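Local coordinates for pseudoazurin (Blue copper protein) (Sinorhizobium meliloti, PDB 3TU6) that binds one copper ion and, as a blue copper protein of the cupredoxin family, probably carries electrons in the periplasm, at residues A[2-7]-A[29-34]; A[23-28]-A[90-95]; A[73-78]-A[98-103]. All coordinates share one frame; numbering follows the deposited sequence.

Interaction 1. Residues A[2-7]-A[29-34]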
loop_
_atom_site.group_PDB
_atom_site.type_symbol
_atom_site.label_atom_id
_atom_site.label_comp_id
_atom_site.label_asym_id
_atom_site.label_seq_id
_atom_site.Cartn_x
_atom_site.Cartn_y
_atom_site.Cartn_z
ATOM N N GLU A 2 9.804 13.402 -6.061
ATOM C CA GLU A 2 9.691 13.404 -4.605
ATOM C C GLU A 2 9.870 11.979 -4.084
ATOM O O GLU A 2 9.455 11.014 -4.731
ATOM C CB GLU A 2 8.338 13.969 -4.160
ATOM C CG GLU A 2 8.020 15.364 -4.705
ATOM C CD GLU A 2 9.087 16.398 -4.378
ATOM O OE1 GLU A 2 9.639 16.367 -3.259
ATOM O OE2 GLU A 2 9.375 17.249 -5.246
ATOM N N GLU A 3 10.501 11.859 -2.918
ATOM C CA GLU A 3 10.784 10.566 -2.305
ATOM C C GLU A 3 10.028 10.465 -0.991
ATOM O O GLU A 3 10.259 11.258 -0.076
ATOM C CB GLU A 3 12.288 10.410 -2.065
ATOM C CG GLU A 3 13.137 10.615 -3.316
ATOM C CD GLU A 3 14.603 10.277 -3.106
ATOM O OE1 GLU A 3 15.117 10.485 -1.987
ATOM O OE2 GLU A 3 15.244 9.807 -4.070
ATOM N N TYR A 4 9.121 9.492 -0.905
ATOM C CA TYR A 4 8.254 9.334 0.262
ATOM C C TYR A 4 8.627 8.115 1.098
ATOM O O TYR A 4 9.345 7.224 0.636
ATOM C CB TYR A 4 6.795 9.253 -0.185
ATOM C CG TYR A 4 6.331 10.518 -0.870
ATOM C CD1 TYR A 4 6.179 11.699 -0.151
ATOM C CD2 TYR A 4 6.064 10.541 -2.238
ATOM C CE1 TYR A 4 5.768 12.870 -0.768
ATOM C CE2 TYR A 4 5.648 11.712 -2.867
ATOM C CZ TYR A 4 5.501 12.872 -2.123
ATOM O OH TYR A 4 5.090 14.036 -2.727
ATOM N N ARG A 5 8.135 8.098 2.336
ATOM C CA ARG A 5 8.424 7.033 3.296
ATOM C C ARG A 5 7.136 6.425 3.840
ATOM O O ARG A 5 6.212 7.148 4.207
ATOM C CB ARG A 5 9.234 7.585 4.472
ATOM C CG ARG A 5 10.628 8.075 4.118
ATOM C CD ARG A 5 11.543 6.932 3.723
ATOM N NE ARG A 5 12.957 7.287 3.837
ATOM C CZ ARG A 5 13.647 7.333 4.978
ATOM N NH1 ARG A 5 13.064 7.055 6.142
ATOM N NH2 ARG A 5 14.933 7.669 4.956
ATOM N N VAL A 6 7.088 5.096 3.888
ATOM C CA VAL A 6 6.008 4.374 4.549
ATOM C C VAL A 6 6.613 3.436 5.584
ATOM O O VAL A 6 7.355 2.519 5.235
ATOM C CB VAL A 6 5.175 3.549 3.553
ATOM C CG1 VAL A 6 4.121 2.727 4.291
ATOM C CG2 VAL A 6 4.526 4.457 2.528
ATOM N N GLU A 7 6.304 3.674 6.855
ATOM C CA GLU A 7 6.832 2.851 7.939
ATOM C C GLU A 7 6.000 1.586 8.114
ATOM O O GLU A 7 4.770 1.631 8.064
ATOM C CB GLU A 7 6.865 3.643 9.245
ATOM C CG GLU A 7 7.813 4.833 9.212
ATOM C CD GLU A 7 7.969 5.504 10.563
ATOM O OE1 GLU A 7 9.066 6.029 10.840
ATOM O OE2 GLU A 7 6.998 5.506 11.350
ATOM N N PRO A 29 3.312 10.747 -10.792
ATOM C CA PRO A 29 4.086 9.875 -11.675
ATOM C C PRO A 29 5.590 10.173 -11.644
ATOM O O PRO A 29 5.997 11.318 -11.842
ATOM C CB PRO A 29 3.502 10.178 -13.056
ATOM C CG PRO A 29 2.097 10.557 -12.783
ATOM C CD PRO A 29 2.116 11.283 -11.470
ATOM N N GLY A 30 6.393 9.146 -11.381
ATOM C CA GLY A 30 7.849 9.287 -11.333
ATOM C C GLY A 30 8.431 9.369 -9.933
ATOM O O GLY A 30 9.647 9.273 -9.764
ATOM N N ASP A 31 7.571 9.548 -8.928
ATOM C CA ASP A 31 8.005 9.588 -7.528
ATOM C C ASP A 31 8.370 8.188 -7.034
ATOM O O ASP A 31 8.024 7.187 -7.667
ATOM C CB ASP A 31 6.904 10.171 -6.632
ATOM C CG ASP A 31 6.646 11.652 -6.887
ATOM O OD1 ASP A 31 7.510 12.334 -7.480
ATOM O OD2 ASP A 31 5.572 12.140 -6.473
ATOM N N THR A 32 9.070 8.131 -5.902
ATOM C CA THR A 32 9.429 6.864 -5.265
ATOM C C THR A 32 8.874 6.779 -3.847
ATOM O O THR A 32 8.691 7.799 -3.178
ATOM C CB THR A 32 10.960 6.671 -5.196
ATOM O OG1 THR A 32 11.543 7.694 -4.379
ATOM C CG2 THR A 32 11.575 6.715 -6.587
ATOM N N VAL A 33 8.607 5.552 -3.404
ATOM C CA VAL A 33 8.204 5.279 -2.028
ATOM C C VAL A 33 9.138 4.226 -1.435
ATOM O O VAL A 33 9.298 3.143 -1.999
ATOM C CB VAL A 33 6.744 4.778 -1.950
ATOM C CG1 VAL A 33 6.432 4.234 -0.561
ATOM C CG2 VAL A 33 5.783 5.894 -2.314
ATOM N N THR A 34 9.755 4.559 -0.303
ATOM C CA THR A 34 10.659 3.653 0.396
ATOM C C THR A 34 9.986 3.121 1.653
ATOM O O THR A 34 9.449 3.890 2.453
ATOM C CB THR A 34 11.967 4.362 0.790
ATOM O OG1 THR A 34 12.602 4.885 -0.385
ATOM C CG2 THR A 34 12.915 3.402 1.498
HETATM O O HOH W 1 11.169 7.115 -1.626
HETATM O O HOH W 2 4.679 14.334 -5.238
#
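Residues 2-7 and 29-34 contain a parallel strand pair of the cupredoxin beta barrel, E3 facing T32, Y4 facing V33 and R5 facing T34. The short strand axes approach to 4.6 Å and diverge by 32°. Four backbone bonds alternate across the gap: T32 N to E2 O, Y4 N to T32 O, T34 N to Y4 O and V6 N to T34 O. Before the first of them the ladder is prolonged by a side chain. D31 has CG beside its own backbone N (chi1 -68°), and OD1 takes the N-H of E2 at 2.9 Å. That bond is nearly straight at the hydrogen, yet the donor stands 58° out of the carboxylate plane. The other oxygen, OD2, lies at the edge of the Y4 ring, near its plane, 3.6 Å from CE2. It also accepts the backbone N-H of Q28 and a proton from a water, 2.7 Å away, that is bonded in turn to Y4 OH. Several donors thus converge on a buried carboxylate, which is consistent with its being charged. On the face carrying T32 and T34, a second water joins OG1 of both threonines and donates to Y4 O at 2.9 Å, so this carbonyl has a partner besides T34 N; T34 OG1 is further bonded to OG1 of T67. On the face of Y4 and V33 the contact is apolar near the backbone, V33 CG2 being 4.1 Å from Y4 CB; V33 CG1 also meets V6 CG2 at 3.6 Å. Strand 3-9 lies between strands 19-27 and 32-36, with strand 67-69 beyond the latter; V6 and V33 both rest on I25, V6 also on F20, and V33 on V68.

Interaction 2. Residues A[23-28]-A[90-95]; sequences AVIRAQ and GAIVVG
Three successive torsions near -60° (chi1 to chi3) fold the R26 chain so that CD and then NE run alongside V93. R26 NE is 3.5 Å from V93 CB, and NH1 lies 3.9 Å from CG1, the methyl that stands anti to the backbone N of V93. The other methyl, CG2, reaches V24 CG1 at 4.2 Å. An alanine at V93 would keep CB against NE but, without CG1 and CG2, would probably open a gap beside V24 CG1 and let the guanidinium end turn more freely. These side chains ride on a parallel pairing of segments 24-27 and 90-94 of barrel strands 19-27 and 89-94, whose directions differ by 13°. Five backbone bonds hold it, from A91 N to A23 O through to G95 N to A27 O. V93 N to I25 O, at 2.8 Å, is among the shortest. A water at the guanidinium edge accepts from R26 NE at 3.1 Å and stands 2.9 Å from V93 O, which also accepts A27 N. On the face of I25 and I92 the two CG2 methyls meet at 4.2 Å, whereas V24, A91 and V93 touch helix 112-125 on the other. G95 ends the pairing with a positive phi, which favours glycine.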
loop_
_atom_site.group_PDB
_atom_site.type_symbol
_atom_site.label_atom_id
_atom_site.label_comp_id
_atom_site.label_asym_id
_atom_site.label_seq_id
_atom_site.Cartn_x
_atom_site.Cartn_y
_atom_site.Cartn_z
ATOM N N ALA A 23 -1.160 4.905 5.630
ATOM C CA ALA A 23 -1.868 3.860 4.892
ATOM C C ALA A 23 -2.051 4.234 3.421
ATOM O O ALA A 23 -2.110 3.354 2.559
ATOM C CB ALA A 23 -3.221 3.588 5.536
ATOM N N VAL A 24 -2.145 5.534 3.144
ATOM C CA VAL A 24 -2.382 6.039 1.793
ATOM C C VAL A 24 -1.384 7.142 1.438
ATOM O O VAL A 24 -1.478 8.256 1.957
ATOM C CB VAL A 24 -3.818 6.594 1.651
ATOM C CG1 VAL A 24 -4.054 7.131 0.245
ATOM C CG2 VAL A 24 -4.836 5.518 1.991
ATOM N N ILE A 25 -0.431 6.817 0.565
ATOM C CA ILE A 25 0.511 7.796 0.017
ATOM C C ILE A 25 -0.086 8.427 -1.239
ATOM O O ILE A 25 -0.591 7.716 -2.108
ATOM C CB ILE A 25 1.862 7.139 -0.363
ATOM C CG1 ILE A 25 2.652 6.751 0.891
ATOM C CG2 ILE A 25 2.699 8.075 -1.230
ATOM C CD1 ILE A 25 3.234 7.928 1.646
ATOM N N ARG A 26 -0.029 9.756 -1.325
ATOM C CA ARG A 26 -0.472 10.477 -2.518
ATOM C C ARG A 26 0.743 11.026 -3.259
ATOM O O ARG A 26 1.328 12.031 -2.854
ATOM C CB ARG A 26 -1.439 11.607 -2.149
ATOM C CG ARG A 26 -2.671 11.162 -1.363
ATOM C CD ARG A 26 -3.485 10.094 -2.092
ATOM N NE ARG A 26 -4.004 10.560 -3.380
ATOM C CZ ARG A 26 -5.240 11.016 -3.596
ATOM N NH1 ARG A 26 -5.589 11.407 -4.816
ATOM N NH2 ARG A 26 -6.135 11.088 -2.614
ATOM N N ALA A 27 1.115 10.349 -4.342
ATOM C CA ALA A 27 2.305 10.691 -5.114
ATOM C C ALA A 27 1.942 11.104 -6.534
ATOM O O ALA A 27 0.787 11.004 -6.949
ATOM C CB ALA A 27 3.258 9.509 -5.143
ATOM N N GLN A 28 2.947 11.577 -7.265
ATOM C CA GLN A 28 2.811 11.898 -8.681
ATOM C C GLN A 28 3.642 10.911 -9.497
ATOM O O GLN A 28 4.569 10.297 -8.960
ATOM C CB GLN A 28 3.282 13.328 -8.952
ATOM C CG GLN A 28 2.471 14.397 -8.232
ATOM C CD GLN A 28 1.007 14.392 -8.633
ATOM O OE1 GLN A 28 0.672 14.264 -9.811
ATOM N NE2 GLN A 28 0.125 14.533 -7.651
ATOM N N GLY A 90 -1.767 -1.468 2.450
ATOM C CA GLY A 90 -1.638 -0.036 2.204
ATOM C C GLY A 90 -1.873 0.294 0.747
ATOM O O GLY A 90 -1.982 -0.603 -0.094
ATOM N N ALA A 91 -1.947 1.586 0.449
ATOM C CA ALA A 91 -2.181 2.054 -0.909
ATOM C C ALA A 91 -1.202 3.158 -1.289
ATOM O O ALA A 91 -0.793 3.957 -0.445
ATOM C CB ALA A 91 -3.610 2.551 -1.052
ATOM N N ILE A 92 -0.820 3.177 -2.563
ATOM C CA ILE A 92 -0.082 4.294 -3.139
ATOM C C ILE A 92 -0.878 4.790 -4.337
ATOM O O ILE A 92 -1.064 4.054 -5.306
ATOM C CB ILE A 92 1.333 3.894 -3.606
ATOM C CG1 ILE A 92 2.110 3.222 -2.473
ATOM C CG2 ILE A 92 2.085 5.118 -4.112
ATOM C CD1 ILE A 92 3.511 2.798 -2.866
ATOM N N VAL A 93 -1.362 6.026 -4.254
ATOM C CA VAL A 93 -2.100 6.644 -5.350
ATOM C C VAL A 93 -1.146 7.540 -6.135
ATOM O O VAL A 93 -0.571 8.481 -5.581
ATOM C CB VAL A 93 -3.294 7.469 -4.833
ATOM C CG1 VAL A 93 -4.115 8.009 -5.994
ATOM C CG2 VAL A 93 -4.166 6.620 -3.910
ATOM N N VAL A 94 -0.976 7.229 -7.419
ATOM C CA VAL A 94 -0.059 7.956 -8.292
ATOM C C VAL A 94 -0.867 8.751 -9.310
ATOM O O VAL A 94 -1.557 8.171 -10.148
ATOM C CB VAL A 94 0.891 6.992 -9.027
ATOM C CG1 VAL A 94 1.932 7.768 -9.820
ATOM C CG2 VAL A 94 1.563 6.050 -8.038
ATOM N N GLY A 95 -0.786 10.077 -9.233
ATOM C CA GLY A 95 -1.597 10.944 -10.083
ATOM C C GLY A 95 -3.071 10.767 -9.766
ATOM O O GLY A 95 -3.465 10.810 -8.599
HETATM O O HOH W 3 -1.979 10.963 -5.743
#

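Interaction 3. Residues A[73-78]-A[98-103]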
loop_
_atom_site.group_PDB
_atom_site.type_symbol
_atom_site.label_atom_id
_atom_site.label_comp_id
_atom_site.label_asym_id
_atom_site.label_seq_id
_atom_site.Cartn_x
_atom_site.Cartn_y
_atom_site.Cartn_z
ATOM N N PRO A 73 0.458 6.106 -13.713
ATOM C CA PRO A 73 -0.530 6.622 -12.768
ATOM C C PRO A 73 -1.606 5.594 -12.419
ATOM O O PRO A 73 -1.909 4.715 -13.227
ATOM C CB PRO A 73 -1.141 7.810 -13.517
ATOM C CG PRO A 73 -0.995 7.462 -14.945
ATOM C CD PRO A 73 0.278 6.677 -15.060
ATOM N N GLY A 74 -2.168 5.717 -11.219
ATOM C CA GLY A 74 -3.205 4.804 -10.741
ATOM C C GLY A 74 -3.038 4.460 -9.274
ATOM O O GLY A 74 -2.176 5.013 -8.588
ATOM N N VAL A 75 -3.873 3.541 -8.798
ATOM C CA VAL A 75 -3.817 3.070 -7.421
ATOM C C VAL A 75 -3.026 1.766 -7.345
ATOM O O VAL A 75 -3.282 0.831 -8.107
ATOM C CB VAL A 75 -5.227 2.829 -6.850
ATOM C CG1 VAL A 75 -5.145 2.410 -5.387
ATOM C CG2 VAL A 75 -6.082 4.077 -7.005
ATOM N N TYR A 76 -2.065 1.724 -6.426
ATOM C CA TYR A 76 -1.259 0.537 -6.175
ATOM C C TYR A 76 -1.646 -0.038 -4.814
ATOM O O TYR A 76 -1.422 0.602 -3.786
ATOM C CB TYR A 76 0.229 0.896 -6.178
ATOM C CG TYR A 76 0.778 1.325 -7.523
ATOM C CD1 TYR A 76 0.445 2.562 -8.076
ATOM C CD2 TYR A 76 1.648 0.503 -8.234
ATOM C CE1 TYR A 76 0.954 2.958 -9.307
ATOM C CE2 TYR A 76 2.159 0.892 -9.464
ATOM C CZ TYR A 76 1.812 2.119 -9.995
ATOM O OH TYR A 76 2.321 2.499 -11.214
ATOM N N MET A 77 -2.235 -1.234 -4.811
ATOM C CA MET A 77 -2.605 -1.919 -3.572
ATOM C C MET A 77 -1.542 -2.954 -3.219
ATOM O O MET A 77 -1.281 -3.873 -3.997
ATOM C CB MET A 77 -3.962 -2.608 -3.717
ATOM C CG MET A 77 -5.113 -1.672 -4.070
ATOM S SD MET A 77 -5.444 -0.401 -2.834
ATOM C CE MET A 77 -5.970 -1.396 -1.437
ATOM N N TYR A 78 -0.935 -2.795 -2.044
ATOM C CA TYR A 78 0.141 -3.675 -1.588
ATOM C C TYR A 78 -0.166 -4.223 -0.194
ATOM O O TYR A 78 -1.055 -3.721 0.498
ATOM C CB TYR A 78 1.478 -2.929 -1.601
ATOM C CG TYR A 78 1.584 -1.805 -0.593
ATOM C CD1 TYR A 78 2.036 -2.048 0.700
ATOM C CD2 TYR A 78 1.237 -0.499 -0.932
ATOM C CE1 TYR A 78 2.130 -1.031 1.630
ATOM C CE2 TYR A 78 1.338 0.534 -0.007
ATOM C CZ TYR A 78 1.786 0.260 1.273
ATOM O OH TYR A 78 1.893 1.268 2.201
ATOM N N ALA A 98 -7.188 6.178 -11.719
ATOM C CA ALA A 98 -7.952 5.732 -12.884
ATOM C C ALA A 98 -8.462 4.296 -12.734
ATOM O O ALA A 98 -9.563 3.977 -13.184
ATOM C CB ALA A 98 -7.109 5.860 -14.146
ATOM N N ASN A 99 -7.660 3.442 -12.098
ATOM C CA ASN A 99 -8.001 2.025 -11.923
ATOM C C ASN A 99 -8.624 1.714 -10.554
ATOM O O ASN A 99 -8.479 0.604 -10.038
ATOM C CB ASN A 99 -6.754 1.155 -12.140
ATOM C CG ASN A 99 -5.692 1.368 -11.071
ATOM O OD1 ASN A 99 -5.559 2.463 -10.524
ATOM N ND2 ASN A 99 -4.934 0.322 -10.769
ATOM N N LEU A 100 -9.329 2.688 -9.982
ATOM C CA LEU A 100 -9.915 2.544 -8.649
ATOM C C LEU A 100 -11.004 1.471 -8.620
ATOM O O LEU A 100 -11.118 0.722 -7.649
ATOM C CB LEU A 100 -10.476 3.891 -8.170
ATOM C CG LEU A 100 -10.985 4.019 -6.728
ATOM C CD1 LEU A 100 -12.392 3.451 -6.584
ATOM C CD2 LEU A 100 -10.035 3.354 -5.738
ATOM N N GLU A 101 -11.801 1.406 -9.684
ATOM C CA GLU A 101 -12.858 0.403 -9.805
ATOM C C GLU A 101 -12.276 -1.011 -9.880
ATOM O O GLU A 101 -12.816 -1.942 -9.280
ATOM C CB GLU A 101 -13.720 0.685 -11.041
ATOM C CG GLU A 101 -14.987 -0.163 -11.138
ATOM C CD GLU A 101 -15.803 0.118 -12.393
ATOM O OE1 GLU A 101 -15.438 1.032 -13.165
ATOM O OE2 GLU A 101 -16.817 -0.580 -12.607
ATOM N N ALA A 102 -11.177 -1.160 -10.615
ATOM C CA ALA A 102 -10.529 -2.460 -10.791
ATOM C C ALA A 102 -9.922 -2.982 -9.488
ATOM O O ALA A 102 -10.068 -4.162 -9.165
ATOM C CB ALA A 102 -9.461 -2.376 -11.874
ATOM N N VAL A 103 -9.248 -2.105 -8.748
ATOM C CA VAL A 103 -8.594 -2.496 -7.490
ATOM C C VAL A 103 -9.591 -2.819 -6.370
ATOM O O VAL A 103 -9.251 -3.530 -5.428
ATOM C CB VAL A 103 -7.594 -1.426 -6.992
ATOM C CG1 VAL A 103 -6.486 -1.217 -8.020
ATOM C CG2 VAL A 103 -8.303 -0.114 -6.678
#
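N99 OD1 takes the backbone N-H of V75 at 2.6 Å, the shortest polar bond between residues 73-78 and 98-103. The donor lies in the plane of the amide carbonyl, on a lone pair, and the N-H points almost straight at the oxygen, 173°. The same amide then gives back: N99 ND2 donates to V75 O at 3.2 Å, again on a lone pair, with the acceptor close to the amide plane. One side chain therefore pairs with both backbone polar groups of one residue, standing in for a neighbouring strand along this part of strand 74-79. G74 CA is 3.3 Å from N99 OD1; a CB there would collide with that oxygen, and the backbone angles of G74 by themselves call for glycine. N99 sits at the N-cap position of helix 100-104, though its side chain makes no capping bond; its backbone O instead accepts V103 N in the first turn. Apolar contacts follow along the strand. V75 CG1 meets V103 CG2 and V75 CG2 meets L100 CD2, each at 4.2 Å, while M77 CG approaches V103 CB to 3.8 Å, the two side chains crossing at about a right angle. F120 of helix 112-125 touches M77, L100 and V103 and so packs on both partners. Because the amide both donates and accepts, its orientation is specified: a flipped group would set oxygen against carbonyl oxygen and N-H against N-H, so the pairing fixes how N99 is turned and ties the start of the short helix to the strand.

How the interactions relate
All three contacts reach one mixed sheet. Interaction 2 is the most central, its centre about 8 Å from that of the chain against 10 and 11 Å for interactions 3 and 1. Seven of its twelve touching residues are buried, and four of seven in interaction 3; interaction 1, the farthest out, has three of nine buried and three exposed. Interactions 1 and 2 are parallel ladders, though interaction 1 adds a carboxylate and water-bridged threonines where interaction 2 relies more on apolar packing. Interaction 3 joins strand to helix through a side-chain amide. V6 CG2 packs on I25 CG1 at 3.4 Å, and probable hydrogen bonds from G74 N to V94 O and Y76 N to I92 O connect interactions 2 and 3.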